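Sodium/sialic acid symporter SiaT (Proteus mirabilis, PDB 5NV9) uses the inward sodium gradient to drive uptake of the sialic acid N-acetylneuraminic acid across the inner membrane of the bacterium. Local coordinates at residues I208-I211 and F212-A216; P68-A71 and Y72-W76. All blocks are in the same frame, centred on the assembly; numbering follows the deposited sequence.

Contact 1. Residues I208-I211 and F212-A216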
ATOM      1  N   ILE A 208       7.570  28.075 -11.817  1.00 25.79           N
ATOM      2  CA  ILE A 208       8.261  26.810 -11.801  1.00 27.87           C
ATOM      3  C   ILE A 208       9.772  26.974 -11.897  1.00 27.70           C
ATOM      4  O   ILE A 208      10.538  26.164 -11.334  1.00 24.79           O
ATOM      5  CB  ILE A 208       7.761  25.840 -12.887  1.00 29.65           C
ATOM      6  CG1 ILE A 208       8.243  24.419 -12.570  1.00 29.12           C
ATOM      7  CG2 ILE A 208       8.239  26.264 -14.256  1.00 32.56           C
ATOM      8  CD1 ILE A 208       7.534  23.337 -13.356  1.00 32.84           C
ATOM      9  N   SER A 209      10.228  28.018 -12.561  1.00 29.38           N
ATOM     10  CA  SER A 209      11.679  28.186 -12.739  1.00 31.84           C
ATOM     11  C   SER A 209      12.336  28.572 -11.393  1.00 27.57           C
ATOM     12  O   SER A 209      13.312  27.987 -10.967  1.00 28.58           O
ATOM     13  CB  SER A 209      11.975  29.199 -13.846  1.00 34.13           C
ATOM     14  OG  SER A 209      13.232  29.779 -13.647  1.00 43.83           O
ATOM     15  N   GLU A 210      11.729  29.498 -10.699  1.00 26.77           N
ATOM     16  CA  GLU A 210      12.144  29.834  -9.344  1.00 28.05           C
ATOM     17  C   GLU A 210      12.001  28.649  -8.336  1.00 26.60           C
ATOM     18  O   GLU A 210      12.835  28.483  -7.476  1.00 24.10           O
ATOM     19  CB  GLU A 210      11.413  31.090  -8.911  1.00 28.21           C
ATOM     20  CG  GLU A 210      11.730  31.625  -7.535  1.00 31.00           C
ATOM     21  CD  GLU A 210      13.188  32.040  -7.387  1.00 38.40           C
ATOM     22  OE1 GLU A 210      13.957  32.136  -8.379  1.00 47.51           O
ATOM     23  OE2 GLU A 210      13.586  32.265  -6.247  1.00 38.72           O
ATOM     24  N   ILE A 211      10.973  27.817  -8.450  1.00 26.66           N
ATOM     25  CA  ILE A 211      10.890  26.635  -7.633  1.00 25.73           C
ATOM     26  C   ILE A 211      12.090  25.704  -7.849  1.00 25.45           C
ATOM     27  O   ILE A 211      12.704  25.272  -6.870  1.00 30.40           O
ATOM     28  CB  ILE A 211       9.584  25.871  -7.896  1.00 26.89           C
ATOM     29  CG1 ILE A 211       8.431  26.643  -7.276  1.00 25.37           C
ATOM     30  CG2 ILE A 211       9.668  24.449  -7.299  1.00 24.46           C
ATOM     31  CD1 ILE A 211       7.047  26.218  -7.762  1.00 28.55           C
ATOM     32  N   PHE A 212      12.461  25.461  -9.108  1.00 23.76           N
ATOM     33  CA  PHE A 212      13.614  24.663  -9.449  1.00 26.76           C
ATOM     34  C   PHE A 212      14.939  25.162  -8.842  1.00 25.14           C
ATOM     35  O   PHE A 212      15.682  24.372  -8.213  1.00 21.11           O
ATOM     36  CB  PHE A 212      13.794  24.506 -10.976  1.00 28.04           C
ATOM     37  CG  PHE A 212      14.982  23.654 -11.347  1.00 31.65           C
ATOM     38  CD1 PHE A 212      14.898  22.258 -11.331  1.00 32.78           C
ATOM     39  CD2 PHE A 212      16.180  24.237 -11.715  1.00 32.22           C
ATOM     40  CE1 PHE A 212      15.984  21.472 -11.650  1.00 32.90           C
ATOM     41  CE2 PHE A 212      17.268  23.457 -12.056  1.00 32.38           C
ATOM     42  CZ  PHE A 212      17.180  22.074 -12.012  1.00 34.05           C
ATOM     43  N   THR A 213      15.218  26.428  -9.099  1.00 26.01           N
ATOM     44  CA  THR A 213      16.493  27.089  -8.779  1.00 28.92           C
ATOM     45  C   THR A 213      16.700  27.201  -7.308  1.00 26.13           C
ATOM     46  O   THR A 213      17.801  26.861  -6.820  1.00 23.98           O
ATOM     47  CB  THR A 213      16.544  28.493  -9.407  1.00 33.32           C
ATOM     48  OG1 THR A 213      16.836  28.309 -10.775  1.00 39.40           O
ATOM     49  CG2 THR A 213      17.647  29.366  -8.829  1.00 36.60           C
ATOM     50  N   THR A 214      15.655  27.645  -6.604  1.00 25.06           N
ATOM     51  CA  THR A 214      15.729  27.740  -5.155  1.00 26.97           C
ATOM     52  C   THR A 214      15.965  26.351  -4.524  1.00 25.85           C
ATOM     53  O   THR A 214      16.821  26.176  -3.610  1.00 21.24           O
ATOM     54  CB  THR A 214      14.447  28.290  -4.556  1.00 28.83           C
ATOM     55  OG1 THR A 214      14.157  29.553  -5.124  1.00 25.98           O
ATOM     56  CG2 THR A 214      14.576  28.425  -3.035  1.00 29.84           C
ATOM     57  N   THR A 215      15.220  25.362  -5.014  1.00 25.17           N
ATOM     58  CA  THR A 215      15.382  24.022  -4.513  1.00 24.10           C
ATOM     59  C   THR A 215      16.770  23.492  -4.767  1.00 25.04           C
ATOM     60  O   THR A 215      17.353  22.872  -3.878  1.00 24.93           O
ATOM     61  CB  THR A 215      14.302  23.045  -5.066  1.00 24.40           C
ATOM     62  OG1 THR A 215      13.019  23.497  -4.684  1.00 20.26           O
ATOM     63  CG2 THR A 215      14.472  21.714  -4.494  1.00 23.01           C
ATOM     64  N   ALA A 216      17.277  23.670  -5.985  1.00 25.88           N
ATOM     65  CA  ALA A 216      18.597  23.165  -6.315  1.00 27.11           C
ATOM     66  C   ALA A 216      19.664  23.909  -5.475  1.00 28.81           C
ATOM     67  O   ALA A 216      20.586  23.292  -4.951  1.00 28.66           O
ATOM     68  CB  ALA A 216      18.881  23.276  -7.808  1.00 26.74           C
TER
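The carbonyl oxygen of Ile211 is gripped twice by Thr215, through OG1 at 2.8 Å and through the backbone N at 3.1 Å. The same pattern lies one residue earlier, where Glu210 O accepts from Thr214 OG1 at 2.9 Å and from Thr214 N at 3.1 Å. Both belong to the short periplasmic helix 207-217, and they use a familiar trick of threonines inside α-helices: the hydroxyl turns back to the carbonyl four residues earlier, which the threonine's own N-H already holds. With OG1 beside the backbone N (chi1 -57° in Thr214, -60° in Thr215), each hydroxyl comes down on the face of the carbonyl plane opposite to that used by the N-H, and two donors thus share each oxygen. This suits Thr215 in particular, because its buried hydroxyl is satisfied within its own helix. Ordinary i to i+4 bonds from Phe212 N to Ile208 O and from Thr213 N to Ser209 O form the turn that leads into the two threonines.

Outward from this turn, Ile208 and Ile211 offer branched apolar side chains to Cys201 of helix 155-203, and Thr214 and Thr215 touch Val297 and Ser293 of helix 267-301. The ring of Phe212 meets that of Phe221 just beyond the helix. Glu210, its chain bent at chi2 (62°), slants across Thr214 and brings OE2 to 3.0 Å from OG1, but the angle is poor for a bond, and the hydroxyl is directed to Glu210 O instead.

Contact 2. Residues P68-A71 and Y72-W76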
ATOM      1  N   PRO A  68       5.231  14.798   0.161  1.00 22.26           N
ATOM      2  CA  PRO A  68       5.387  16.270   0.154  1.00 23.20           C
ATOM      3  C   PRO A  68       6.036  16.844   1.443  1.00 23.35           C
ATOM      4  O   PRO A  68       6.882  17.741   1.343  1.00 20.49           O
ATOM      5  CB  PRO A  68       3.950  16.787  -0.026  1.00 22.37           C
ATOM      6  CG  PRO A  68       3.268  15.667  -0.784  1.00 21.86           C
ATOM      7  CD  PRO A  68       3.881  14.388  -0.223  1.00 21.76           C
ATOM      8  N   ALA A  69       5.610  16.381   2.630  1.00 22.38           N
ATOM      9  CA  ALA A  69       6.251  16.856   3.874  1.00 23.96           C
ATOM     10  C   ALA A  69       7.747  16.535   3.899  1.00 24.62           C
ATOM     11  O   ALA A  69       8.549  17.338   4.353  1.00 21.65           O
ATOM     12  CB  ALA A  69       5.568  16.250   5.072  1.00 26.80           C
ATOM     13  N   LYS A  70       8.116  15.377   3.329  1.00 24.68           N
ATOM     14  CA  LYS A  70       9.473  14.926   3.287  1.00 27.42           C
ATOM     15  C   LYS A  70      10.293  15.779   2.294  1.00 26.32           C
ATOM     16  O   LYS A  70      11.402  16.200   2.628  1.00 26.12           O
ATOM     17  CB  LYS A  70       9.514  13.476   2.895  1.00 31.68           C
ATOM     18  CG  LYS A  70      10.923  12.889   2.851  1.00 37.39           C
ATOM     19  CD  LYS A  70      10.905  11.426   3.258  1.00 43.12           C
ATOM     20  CE  LYS A  70      11.070  11.266   4.766  1.00 45.89           C
ATOM     21  NZ  LYS A  70      12.455  11.642   5.175  1.00 47.77           N
ATOM     22  N   ALA A  71       9.756  16.103   1.119  1.00 23.26           N
ATOM     23  CA  ALA A  71      10.547  16.940   0.178  1.00 23.29           C
ATOM     24  C   ALA A  71      10.695  18.361   0.745  1.00 23.92           C
ATOM     25  O   ALA A  71      11.714  19.008   0.549  1.00 21.98           O
ATOM     26  CB  ALA A  71       9.890  16.989  -1.175  1.00 22.47           C
ATOM     27  N   TYR A  72       9.607  18.860   1.364  1.00 24.19           N
ATOM     28  CA  TYR A  72       9.583  20.150   2.089  1.00 24.69           C
ATOM     29  C   TYR A  72      10.740  20.300   3.147  1.00 26.97           C
ATOM     30  O   TYR A  72      11.521  21.287   3.095  1.00 23.21           O
ATOM     31  CB  TYR A  72       8.226  20.358   2.766  1.00 24.05           C
ATOM     32  CG  TYR A  72       8.107  21.738   3.394  1.00 24.85           C
ATOM     33  CD1 TYR A  72       8.668  21.999   4.631  1.00 26.12           C
ATOM     34  CD2 TYR A  72       7.468  22.775   2.746  1.00 26.31           C
ATOM     35  CE1 TYR A  72       8.593  23.243   5.207  1.00 25.52           C
ATOM     36  CE2 TYR A  72       7.337  24.014   3.353  1.00 26.97           C
ATOM     37  CZ  TYR A  72       7.923  24.231   4.568  1.00 25.78           C
ATOM     38  OH  TYR A  72       7.885  25.445   5.162  1.00 26.95           O
ATOM     39  N   THR A  73      10.837  19.319   4.072  1.00 25.44           N
ATOM     40  CA  THR A  73      11.829  19.319   5.117  1.00 29.33           C
ATOM     41  C   THR A  73      13.224  18.805   4.705  1.00 27.83           C
ATOM     42  O   THR A  73      14.202  19.086   5.373  1.00 26.27           O
ATOM     43  CB  THR A  73      11.359  18.464   6.301  1.00 29.68           C
ATOM     44  OG1 THR A  73      11.208  17.121   5.842  1.00 31.12           O
ATOM     45  CG2 THR A  73      10.032  18.975   6.808  1.00 30.11           C
ATOM     46  N   SER A  74      13.329  18.025   3.645  1.00 25.69           N
ATOM     47  CA  SER A  74      14.639  17.468   3.282  1.00 24.12           C
ATOM     48  C   SER A  74      14.872  17.492   1.788  1.00 23.79           C
ATOM     49  O   SER A  74      15.255  18.516   1.249  1.00 21.33           O
ATOM     50  CB  SER A  74      14.828  16.034   3.852  1.00 23.99           C
ATOM     51  OG  SER A  74      13.863  15.188   3.268  1.00 25.29           O
ATOM     52  N   ASP A  75      14.725  16.340   1.128  1.00 20.15           N
ATOM     53  CA  ASP A  75      15.114  16.254  -0.231  1.00 20.69           C
ATOM     54  C   ASP A  75      14.290  15.218  -1.034  1.00 20.72           C
ATOM     55  O   ASP A  75      13.247  14.715  -0.571  1.00 20.24           O
ATOM     56  CB  ASP A  75      16.606  15.973  -0.245  1.00 22.71           C
ATOM     57  CG  ASP A  75      16.977  14.696   0.520  1.00 25.40           C
ATOM     58  OD1 ASP A  75      16.405  13.621   0.241  1.00 26.25           O
ATOM     59  OD2 ASP A  75      17.896  14.731   1.354  1.00 27.01           O
ATOM     60  N   TRP A  76      14.735  14.908  -2.247  1.00 22.14           N
ATOM     61  CA  TRP A  76      14.048  13.929  -3.087  1.00 20.85           C
ATOM     62  C   TRP A  76      14.689  12.562  -3.019  1.00 22.07           C
ATOM     63  O   TRP A  76      14.301  11.712  -3.800  1.00 24.36           O
ATOM     64  CB  TRP A  76      14.077  14.355  -4.546  1.00 21.30           C
ATOM     65  CG  TRP A  76      13.164  15.473  -4.936  1.00 20.76           C
ATOM     66  CD1 TRP A  76      12.856  16.580  -4.209  1.00 22.01           C
ATOM     67  CD2 TRP A  76      12.512  15.609  -6.182  1.00 22.69           C
ATOM     68  NE1 TRP A  76      11.988  17.375  -4.910  1.00 23.47           N
ATOM     69  CE2 TRP A  76      11.746  16.791  -6.123  1.00 21.50           C
ATOM     70  CE3 TRP A  76      12.446  14.800  -7.338  1.00 22.63           C
ATOM     71  CZ2 TRP A  76      10.980  17.242  -7.196  1.00 23.31           C
ATOM     72  CZ3 TRP A  76      11.657  15.228  -8.389  1.00 24.11           C
ATOM     73  CH2 TRP A  76      10.901  16.437  -8.302  1.00 21.70           C
TER
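Ser74 folds its side chain back over Lys70 at the C-terminal end of helix 61-73, with OG 3.8 Å from Lys70 CG and 2.7 Å from Lys70 O. Ser74 is the first residue to leave helical backbone angles. Its OG sits between its own N and carbonyl carbon (chi1 63°) and bonds Lys70 O from above the carbonyl plane, while Ser74 N, at 2.8 Å, reaches the same oxygen from the opposite face. The periplasmic helix thus ends with one serine's hydroxyl and N-H closing on a single carbonyl, a place that suits a small side chain. The chain of Lys70 bends round and carries its ammonium group to a cation-pi contact with Phe78.

Beyond Ser74 the chain turns back past Ala71. Ala71 CA makes a CH···O contact with Asp75 O at 3.6 Å, and the methyl CB meets Trp76 CD1 at 4.3 Å, so the short side chain lets the indole come close to the helix. The ring of Tyr72 leads away from residues 68-71 toward helices 267-301 and 315-323, and the methyl CG2 of Thr73 lies in plane at its edge.

Pro68 and Tyr72 pack on both helices, through Ile291 and Leu316 for the proline and Leu295 and Ile315 for the tyrosine. Trp76 gives its NE1 proton to Ser293 OG, which ties the loop that follows helix 61-73 to helix 267-301.

Contact 2 comes first along the chain, at the end of helix 61-73, and contact 1 follows much later in helix 207-217; their centres are 14 Å apart and their nearest atoms about 5 Å. Both lie in periplasmic segments of the LeuT fold. Helix 267-301 joins them: Ser293 touches Thr215 and accepts the bond from Trp76. The segment after helix 207-217 is a second bridge, since Phe221 meets Phe212 and Trp76, and Lys220 bonds the carbonyls of Tyr72 and Ser74. Contact 2 is nearer the substrate, Lys70's side chain lying about 8 Å from the bound sialic acid. These bridges probably hold the two periplasmic pieces together on the outer side of the substrate site.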